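Local coordinates for TCR beta chain (Gallus gallus, PDB 6LIR), which pairs with the TCR alpha chain in the chicken alpha beta T-cell receptor, which probably recognises antigen at the T-cell surface, at residues L153-N158 with L181-R186; R198-A203 with S213-I218. One frame throughout, in Å; residues are numbered along the deposited sequence.

Contact 1 of 2, residues L153-N158 with L181-R186; sequences LVWKVN and LTSRLR
Two strands from opposite sheets of an immunoglobulin C1-set beta-sandwich pack face to face here: the axes of 153-157 and 181-186 come within 7.9 Å and cross at -24°, with side chains of both strands filling the space between them. The tight part centres on W155. With CG anti to its carbonyl carbon (chi1 -73°), the indole reaches across the core and presents a face to L185, whose CB sits over the five-membered ring, 3.8 Å from its centroid, in a CH-pi contact. On the six-membered ring's side of the indole, L185 CD2 lies 3.9 Å from W155 CE3. Beside the indole, L153 reaches S183 with one methyl, CD2 being 3.6 Å from S183 CB, while L153 CB only grazes L181 CD2 at 4.2 Å. W155 also packs on C141 of the domain disulfide, the familiar tryptophan-disulfide core of this fold. The contact loosens toward V157, where CG2 meets L185 CD2 at 4.0 Å and little surface is covered. V154 and K156 project from the other side of their strand, V154 being exposed to solvent. The hydrogen bond that joins the two strands satisfies the indole nitrogen: W155 NE1 donates to S183 OG at 2.9 Å, a bond bent to 137° at the hydrogen but near the ring plane, and the same OG, swung anti to its backbone N, also hydrogen-bonds T168 OG1.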
ATOM      1  N   LEU B 153       1.569   7.842  -6.076  1.00 40.10           N
ATOM      2  CA  LEU B 153       2.806   8.120  -6.796  1.00 39.60           C
ATOM      3  C   LEU B 153       3.264   6.835  -7.471  1.00 42.95           C
ATOM      4  O   LEU B 153       3.452   5.818  -6.798  1.00 44.91           O
ATOM      5  CB  LEU B 153       3.875   8.641  -5.828  1.00 43.43           C
ATOM      6  CG  LEU B 153       4.923   9.654  -6.283  1.00 50.17           C
ATOM      7  CD1 LEU B 153       4.276  10.900  -6.851  1.00 40.11           C
ATOM      8  CD2 LEU B 153       5.829  10.010  -5.111  1.00 49.15           C
ATOM      9  N   VAL B 154       3.463   6.881  -8.790  1.00 39.34           N
ATOM     10  CA  VAL B 154       3.905   5.711  -9.536  1.00 37.48           C
ATOM     11  C   VAL B 154       5.038   6.105 -10.470  1.00 42.16           C
ATOM     12  O   VAL B 154       5.237   7.280 -10.787  1.00 42.55           O
ATOM     13  CB  VAL B 154       2.759   5.056 -10.341  1.00 44.78           C
ATOM     14  CG1 VAL B 154       1.722   4.454  -9.407  1.00 40.90           C
ATOM     15  CG2 VAL B 154       2.124   6.068 -11.283  1.00 40.79           C
ATOM     16  N   TRP B 155       5.768   5.094 -10.934  1.00 37.52           N
ATOM     17  CA  TRP B 155       6.849   5.281 -11.888  1.00 37.10           C
ATOM     18  C   TRP B 155       6.502   4.638 -13.223  1.00 42.08           C
ATOM     19  O   TRP B 155       5.927   3.546 -13.265  1.00 39.12           O
ATOM     20  CB  TRP B 155       8.152   4.669 -11.367  1.00 42.28           C
ATOM     21  CG  TRP B 155       8.808   5.420 -10.256  1.00 38.65           C
ATOM     22  CD1 TRP B 155       8.642   5.213  -8.917  1.00 40.68           C
ATOM     23  CD2 TRP B 155       9.764   6.476 -10.384  1.00 41.10           C
ATOM     24  NE1 TRP B 155       9.430   6.085  -8.202  1.00 39.90           N
ATOM     25  CE2 TRP B 155      10.127   6.872  -9.079  1.00 41.90           C
ATOM     26  CE3 TRP B 155      10.346   7.131 -11.475  1.00 38.01           C
ATOM     27  CZ2 TRP B 155      11.045   7.890  -8.837  1.00 42.55           C
ATOM     28  CZ3 TRP B 155      11.255   8.143 -11.233  1.00 41.59           C
ATOM     29  CH2 TRP B 155      11.597   8.512  -9.924  1.00 40.01           C
ATOM     30  N   LYS B 156       6.863   5.316 -14.310  1.00 40.31           N
ATOM     31  CA  LYS B 156       6.952   4.708 -15.628  1.00 41.34           C
ATOM     32  C   LYS B 156       8.379   4.833 -16.143  1.00 44.70           C
ATOM     33  O   LYS B 156       9.006   5.887 -15.997  1.00 44.83           O
ATOM     34  CB  LYS B 156       5.971   5.357 -16.608  1.00 43.47           C
ATOM     35  CG  LYS B 156       4.515   5.006 -16.340  1.00 48.81           C
ATOM     36  CD  LYS B 156       3.610   5.494 -17.463  1.00 47.34           C
ATOM     37  CE  LYS B 156       2.173   5.074 -17.230  1.00 52.96           C
ATOM     38  NZ  LYS B 156       1.257   5.612 -18.272  1.00 62.82           N
ATOM     39  N   VAL B 157       8.886   3.775 -16.768  1.00 39.78           N
ATOM     40  CA  VAL B 157      10.176   3.818 -17.445  1.00 47.05           C
ATOM     41  C   VAL B 157       9.921   3.563 -18.924  1.00 49.30           C
ATOM     42  O   VAL B 157       9.509   2.461 -19.310  1.00 50.38           O
ATOM     43  CB  VAL B 157      11.172   2.801 -16.869  1.00 47.41           C
ATOM     44  CG1 VAL B 157      12.472   2.844 -17.653  1.00 47.40           C
ATOM     45  CG2 VAL B 157      11.429   3.083 -15.397  1.00 44.35           C
ATOM     46  N   ASN B 158      10.187   4.573 -19.748  1.00 48.24           N
ATOM     47  CA  ASN B 158       9.963   4.519 -21.190  1.00 51.08           C
ATOM     48  C   ASN B 158       8.529   4.088 -21.500  1.00 54.37           C
ATOM     49  O   ASN B 158       8.276   3.110 -22.205  1.00 56.69           O
ATOM     50  CB  ASN B 158      10.981   3.596 -21.863  1.00 49.63           C
ATOM     51  CG  ASN B 158      12.396   4.137 -21.784  1.00 51.67           C
ATOM     52  OD1 ASN B 158      12.609   5.349 -21.825  1.00 46.03           O
ATOM     53  ND2 ASN B 158      13.369   3.241 -21.668  1.00 47.71           N
ATOM     54  N   LEU B 181       4.955  13.042   0.165  1.00 43.26           N
ATOM     55  CA  LEU B 181       5.070  11.615  -0.101  1.00 42.03           C
ATOM     56  C   LEU B 181       6.299  11.387  -0.969  1.00 42.13           C
ATOM     57  O   LEU B 181       6.583  12.178  -1.869  1.00 41.28           O
ATOM     58  CB  LEU B 181       3.814  11.054  -0.785  1.00 40.13           C
ATOM     59  CG  LEU B 181       3.668   9.527  -0.759  1.00 42.79           C
ATOM     60  CD1 LEU B 181       3.225   9.038   0.617  1.00 39.01           C
ATOM     61  CD2 LEU B 181       2.703   9.045  -1.836  1.00 45.38           C
ATOM     62  N   THR B 182       7.022  10.307  -0.695  1.00 42.75           N
ATOM     63  CA  THR B 182       8.299  10.046  -1.341  1.00 43.58           C
ATOM     64  C   THR B 182       8.285   8.676  -2.001  1.00 40.58           C
ATOM     65  O   THR B 182       7.765   7.709  -1.439  1.00 43.71           O
ATOM     66  CB  THR B 182       9.455  10.127  -0.326  1.00 46.59           C
ATOM     67  OG1 THR B 182       9.454  11.414   0.302  1.00 48.02           O
ATOM     68  CG2 THR B 182      10.797   9.907  -1.004  1.00 40.49           C
ATOM     69  N   SER B 183       8.894   8.592  -3.182  1.00 37.72           N
ATOM     70  CA  SER B 183       9.069   7.323  -3.872  1.00 39.20           C
ATOM     71  C   SER B 183      10.479   7.261  -4.427  1.00 40.18           C
ATOM     72  O   SER B 183      10.967   8.233  -5.008  1.00 41.09           O
ATOM     73  CB  SER B 183       8.058   7.152  -5.009  1.00 37.84           C
ATOM     74  OG  SER B 183       8.174   5.857  -5.572  1.00 41.46           O
ATOM     75  N   ARG B 184      11.128   6.121  -4.229  1.00 37.46           N
ATOM     76  CA  ARG B 184      12.485   5.893  -4.698  1.00 41.89           C
ATOM     77  C   ARG B 184      12.470   4.785  -5.736  1.00 41.21           C
ATOM     78  O   ARG B 184      11.842   3.742  -5.524  1.00 39.05           O
ATOM     79  CB  ARG B 184      13.416   5.544  -3.534  1.00 38.97           C
ATOM     80  CG  ARG B 184      13.691   6.729  -2.621  1.00 42.82           C
ATOM     81  CD  ARG B 184      13.458   6.395  -1.151  1.00 49.30           C
ATOM     82  NE  ARG B 184      12.102   5.929  -0.897  1.00 48.30           N
ATOM     83  CZ  ARG B 184      11.365   6.286   0.150  1.00 44.58           C
ATOM     84  NH1 ARG B 184      11.840   7.131   1.055  1.00 47.13           N
ATOM     85  NH2 ARG B 184      10.144   5.799   0.286  1.00 44.92           N
ATOM     86  N   LEU B 185      13.120   5.030  -6.869  1.00 34.67           N
ATOM     87  CA  LEU B 185      13.401   4.002  -7.864  1.00 37.25           C
ATOM     88  C   LEU B 185      14.912   3.828  -7.933  1.00 38.21           C
ATOM     89  O   LEU B 185      15.627   4.741  -8.359  1.00 36.42           O
ATOM     90  CB  LEU B 185      12.826   4.381  -9.229  1.00 36.77           C
ATOM     91  CG  LEU B 185      13.347   3.596 -10.438  1.00 39.85           C
ATOM     92  CD1 LEU B 185      13.073   2.101 -10.290  1.00 38.43           C
ATOM     93  CD2 LEU B 185      12.750   4.130 -11.740  1.00 37.66           C
ATOM     94  N   ARG B 186      15.397   2.666  -7.507  1.00 37.48           N
ATOM     95  CA  ARG B 186      16.820   2.352  -7.554  1.00 38.23           C
ATOM     96  C   ARG B 186      17.101   1.454  -8.751  1.00 40.78           C
ATOM     97  O   ARG B 186      16.462   0.408  -8.910  1.00 39.75           O
ATOM     98  CB  ARG B 186      17.291   1.682  -6.261  1.00 35.41           C
ATOM     99  CG  ARG B 186      18.813   1.732  -6.085  1.00 34.35           C
ATOM    100  CD  ARG B 186      19.272   1.310  -4.695  1.00 35.84           C
ATOM    101  NE  ARG B 186      20.603   1.846  -4.392  1.00 35.00           N
ATOM    102  CZ  ARG B 186      21.397   1.396  -3.424  1.00 39.72           C
ATOM    103  NH1 ARG B 186      21.006   0.390  -2.656  1.00 37.52           N
ATOM    104  NH2 ARG B 186      22.587   1.952  -3.225  1.00 38.01           N
TER

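Contact 2 of 2, residues R198-A203 with S213-I218; sequences RFECIA and SIQKII
Six backbone hydrogen bonds form the first shell, pairing F199 with I218, C201 with K216 and A203 with I214. Each pair is bonded in both directions; C201 N to K216 O and K216 N to C201 O are both 2.9 Å. This is the regular antiparallel ladder of a beta hairpin whose second strand, 210-219, is outermost in its sheet within this chain, with strand axes 4.7 Å apart at 162°. Between the bonded pairs, CA-H groups also face carbonyls, as where E200 CA lies 3.3 Å from K216 O.

Side chains add a second layer. I217 reaches two neighbours on the facing strand: its CG2 lies 3.6 Å from R198 CG, while chi2 of -84° folds its CD1 to 3.5 Å from E200 CG. E200 runs alongside, extended beyond CG, and sets OE1 3.7 Å from Q215 CG, with carboxylate and amide planes 74° apart. An alanine here would remove CG and the carboxylate, and would probably leave I217 CD1 and Q215 CG less well covered.

On the face that carries F199, C201 and I218, F199 CB meets I218 CG2 at 3.9 Å. Farther out, L185 and I187 pack on F199, W192 on I218, and C201 is held to C141 by the disulfide. Main-chain amides and carbonyls thus fix the register, while the side chains across it add chiefly van der Waals contact.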
ATOM      1  N   ARG B 198      13.801   7.142 -20.295  1.00 60.10           N
ATOM      2  CA  ARG B 198      12.898   8.154 -19.770  1.00 57.85           C
ATOM      3  C   ARG B 198      12.334   7.655 -18.445  1.00 53.86           C
ATOM      4  O   ARG B 198      11.548   6.702 -18.418  1.00 55.00           O
ATOM      5  CB  ARG B 198      11.793   8.465 -20.775  1.00 56.51           C
ATOM      6  CG  ARG B 198      10.626   9.257 -20.219  1.00 59.38           C
ATOM      7  CD  ARG B 198       9.909   9.981 -21.347  1.00 71.94           C
ATOM      8  NE  ARG B 198       8.861   9.157 -21.939  1.00 69.14           N
ATOM      9  CZ  ARG B 198       9.052   8.324 -22.957  1.00 74.30           C
ATOM     10  NH1 ARG B 198       8.038   7.610 -23.426  1.00 73.88           N
ATOM     11  NH2 ARG B 198      10.254   8.206 -23.511  1.00 73.28           N
ATOM     12  N   PHE B 199      12.722   8.301 -17.347  1.00 45.01           N
ATOM     13  CA  PHE B 199      12.300   7.894 -16.013  1.00 46.08           C
ATOM     14  C   PHE B 199      11.229   8.873 -15.548  1.00 47.77           C
ATOM     15  O   PHE B 199      11.503  10.057 -15.337  1.00 49.31           O
ATOM     16  CB  PHE B 199      13.480   7.863 -15.043  1.00 43.15           C
ATOM     17  CG  PHE B 199      14.573   6.924 -15.454  1.00 43.99           C
ATOM     18  CD1 PHE B 199      14.467   5.561 -15.218  1.00 41.95           C
ATOM     19  CD2 PHE B 199      15.705   7.405 -16.088  1.00 44.38           C
ATOM     20  CE1 PHE B 199      15.480   4.698 -15.607  1.00 40.99           C
ATOM     21  CE2 PHE B 199      16.715   6.553 -16.476  1.00 43.96           C
ATOM     22  CZ  PHE B 199      16.606   5.199 -16.237  1.00 43.35           C
ATOM     23  N   GLU B 200      10.006   8.368 -15.410  1.00 45.16           N
ATOM     24  CA  GLU B 200       8.822   9.194 -15.235  1.00 47.19           C
ATOM     25  C   GLU B 200       8.174   8.871 -13.899  1.00 44.24           C
ATOM     26  O   GLU B 200       7.813   7.719 -13.635  1.00 40.76           O
ATOM     27  CB  GLU B 200       7.846   8.964 -16.388  1.00 44.83           C
ATOM     28  CG  GLU B 200       6.486   9.605 -16.233  1.00 49.33           C
ATOM     29  CD  GLU B 200       5.708   9.584 -17.536  1.00 52.26           C
ATOM     30  OE1 GLU B 200       4.660  10.261 -17.624  1.00 54.65           O
ATOM     31  OE2 GLU B 200       6.148   8.882 -18.474  1.00 51.30           O
ATOM     32  N   CYS B 201       8.026   9.891 -13.066  1.00 39.09           N
ATOM     33  CA  CYS B 201       7.294   9.795 -11.815  1.00 42.37           C
ATOM     34  C   CYS B 201       5.981  10.536 -11.984  1.00 44.19           C
ATOM     35  O   CYS B 201       5.976  11.702 -12.387  1.00 43.12           O
ATOM     36  CB  CYS B 201       8.095  10.396 -10.658  1.00 42.15           C
ATOM     37  SG  CYS B 201       7.154  10.479  -9.113  1.00 54.54           S
ATOM     38  N   ILE B 202       4.876   9.878 -11.641  1.00 44.59           N
ATOM     39  CA  ILE B 202       3.542  10.429 -11.847  1.00 41.04           C
ATOM     40  C   ILE B 202       2.836  10.525 -10.501  1.00 44.46           C
ATOM     41  O   ILE B 202       2.804   9.555  -9.737  1.00 43.89           O
ATOM     42  CB  ILE B 202       2.720   9.567 -12.823  1.00 43.61           C
ATOM     43  CG1 ILE B 202       3.414   9.476 -14.181  1.00 49.55           C
ATOM     44  CG2 ILE B 202       1.295  10.103 -12.968  1.00 47.82           C
ATOM     45  CD1 ILE B 202       3.249   8.123 -14.845  1.00 52.00           C
ATOM     46  N   ALA B 203       2.227  11.673 -10.235  1.00 34.10           N
ATOM     47  CA  ALA B 203       1.423  11.853  -9.039  1.00 38.28           C
ATOM     48  C   ALA B 203      -0.033  11.963  -9.468  1.00 41.18           C
ATOM     49  O   ALA B 203      -0.398  12.883 -10.206  1.00 38.80           O
ATOM     50  CB  ALA B 203       1.860  13.094  -8.262  1.00 30.02           C
ATOM     51  N   SER B 213      -3.444  14.423 -12.810  1.00 42.20           N
ATOM     52  CA  SER B 213      -2.104  13.872 -12.716  1.00 45.40           C
ATOM     53  C   SER B 213      -1.087  14.970 -12.978  1.00 49.40           C
ATOM     54  O   SER B 213      -1.336  15.900 -13.749  1.00 44.77           O
ATOM     55  CB  SER B 213      -1.872  12.740 -13.728  1.00 45.02           C
ATOM     56  OG  SER B 213      -2.746  11.653 -13.506  1.00 53.15           O
ATOM     57  N   ILE B 214       0.065  14.845 -12.333  1.00 39.52           N
ATOM     58  CA  ILE B 214       1.242  15.632 -12.664  1.00 38.42           C
ATOM     59  C   ILE B 214       2.345  14.654 -13.025  1.00 42.62           C
ATOM     60  O   ILE B 214       2.554  13.659 -12.320  1.00 40.32           O
ATOM     61  CB  ILE B 214       1.662  16.555 -11.506  1.00 44.30           C
ATOM     62  CG1 ILE B 214       0.537  17.548 -11.197  1.00 45.87           C
ATOM     63  CG2 ILE B 214       2.947  17.292 -11.848  1.00 40.21           C
ATOM     64  CD1 ILE B 214       0.796  18.413  -9.985  1.00 45.60           C
ATOM     65  N   GLN B 215       3.055  14.935 -14.109  1.00 47.74           N
ATOM     66  CA  GLN B 215       4.087  14.038 -14.602  1.00 46.52           C
ATOM     67  C   GLN B 215       5.422  14.765 -14.572  1.00 49.57           C
ATOM     68  O   GLN B 215       5.532  15.898 -15.052  1.00 51.19           O
ATOM     69  CB  GLN B 215       3.764  13.556 -16.021  1.00 52.99           C
ATOM     70  CG  GLN B 215       2.412  12.849 -16.153  1.00 53.17           C
ATOM     71  CD  GLN B 215       1.266  13.802 -16.473  1.00 56.00           C
ATOM     72  OE1 GLN B 215       0.133  13.601 -16.030  1.00 50.48           O
ATOM     73  NE2 GLN B 215       1.557  14.842 -17.247  1.00 48.84           N
ATOM     74  N   LYS B 216       6.427  14.112 -14.002  1.00 40.70           N
ATOM     75  CA  LYS B 216       7.779  14.637 -13.947  1.00 49.81           C
ATOM     76  C   LYS B 216       8.712  13.633 -14.600  1.00 41.18           C
ATOM     77  O   LYS B 216       8.562  12.423 -14.413  1.00 45.99           O
ATOM     78  CB  LYS B 216       8.208  14.907 -12.503  1.00 46.65           C
ATOM     79  CG  LYS B 216       9.105  16.113 -12.348  1.00 55.75           C
ATOM     80  CD  LYS B 216       8.386  17.396 -12.736  1.00 55.12           C
ATOM     81  CE  LYS B 216       9.395  18.497 -13.005  1.00 59.85           C
ATOM     82  NZ  LYS B 216       8.804  19.860 -13.003  1.00 66.49           N
ATOM     83  N   ILE B 217       9.687  14.130 -15.352  1.00 46.21           N
ATOM     84  CA  ILE B 217      10.580  13.268 -16.110  1.00 49.20           C
ATOM     85  C   ILE B 217      12.016  13.623 -15.766  1.00 48.78           C
ATOM     86  O   ILE B 217      12.345  14.795 -15.559  1.00 50.27           O
ATOM     87  CB  ILE B 217      10.357  13.409 -17.630  1.00 52.51           C
ATOM     88  CG1 ILE B 217       8.864  13.418 -17.969  1.00 51.48           C
ATOM     89  CG2 ILE B 217      11.090  12.309 -18.388  1.00 52.12           C
ATOM     90  CD1 ILE B 217       8.257  12.055 -18.094  1.00 53.77           C
ATOM     91  N   ILE B 218      12.870  12.608 -15.726  1.00 43.55           N
ATOM     92  CA  ILE B 218      14.311  12.794 -15.776  1.00 45.41           C
ATOM     93  C   ILE B 218      14.859  11.733 -16.717  1.00 45.76           C
ATOM     94  O   ILE B 218      14.411  10.581 -16.698  1.00 41.83           O
ATOM     95  CB  ILE B 218      14.952  12.717 -14.371  1.00 44.52           C
ATOM     96  CG1 ILE B 218      16.431  13.111 -14.422  1.00 45.64           C
ATOM     97  CG2 ILE B 218      14.771  11.336 -13.751  1.00 41.52           C
ATOM     98  CD1 ILE B 218      17.031  13.396 -13.055  1.00 44.21           C
TER

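In the fold
From the N terminus the chain first builds the V-set domain; both contacts come later. Contact 1 closes a loop of 22 residues, running through strands 160-162 and 166-175, and joins the two sheets of the C1-set sandwich. Only after it is complete does contact 2 open, closing the hairpin of strands 198-207 and 210-219, with nine residues, mostly strand, between the segments, so the two are in series and neither nest nor cross. Their centres are 8 Å apart because strands 152-157 and 198-207 are neighbours in one sheet, as the probable hydrogen bond from K156 N to E200 O, 2.7 Å, attests. Together they connect strand 210-219, through 198-207 and 152-157, to strand 178-188 of the facing sheet.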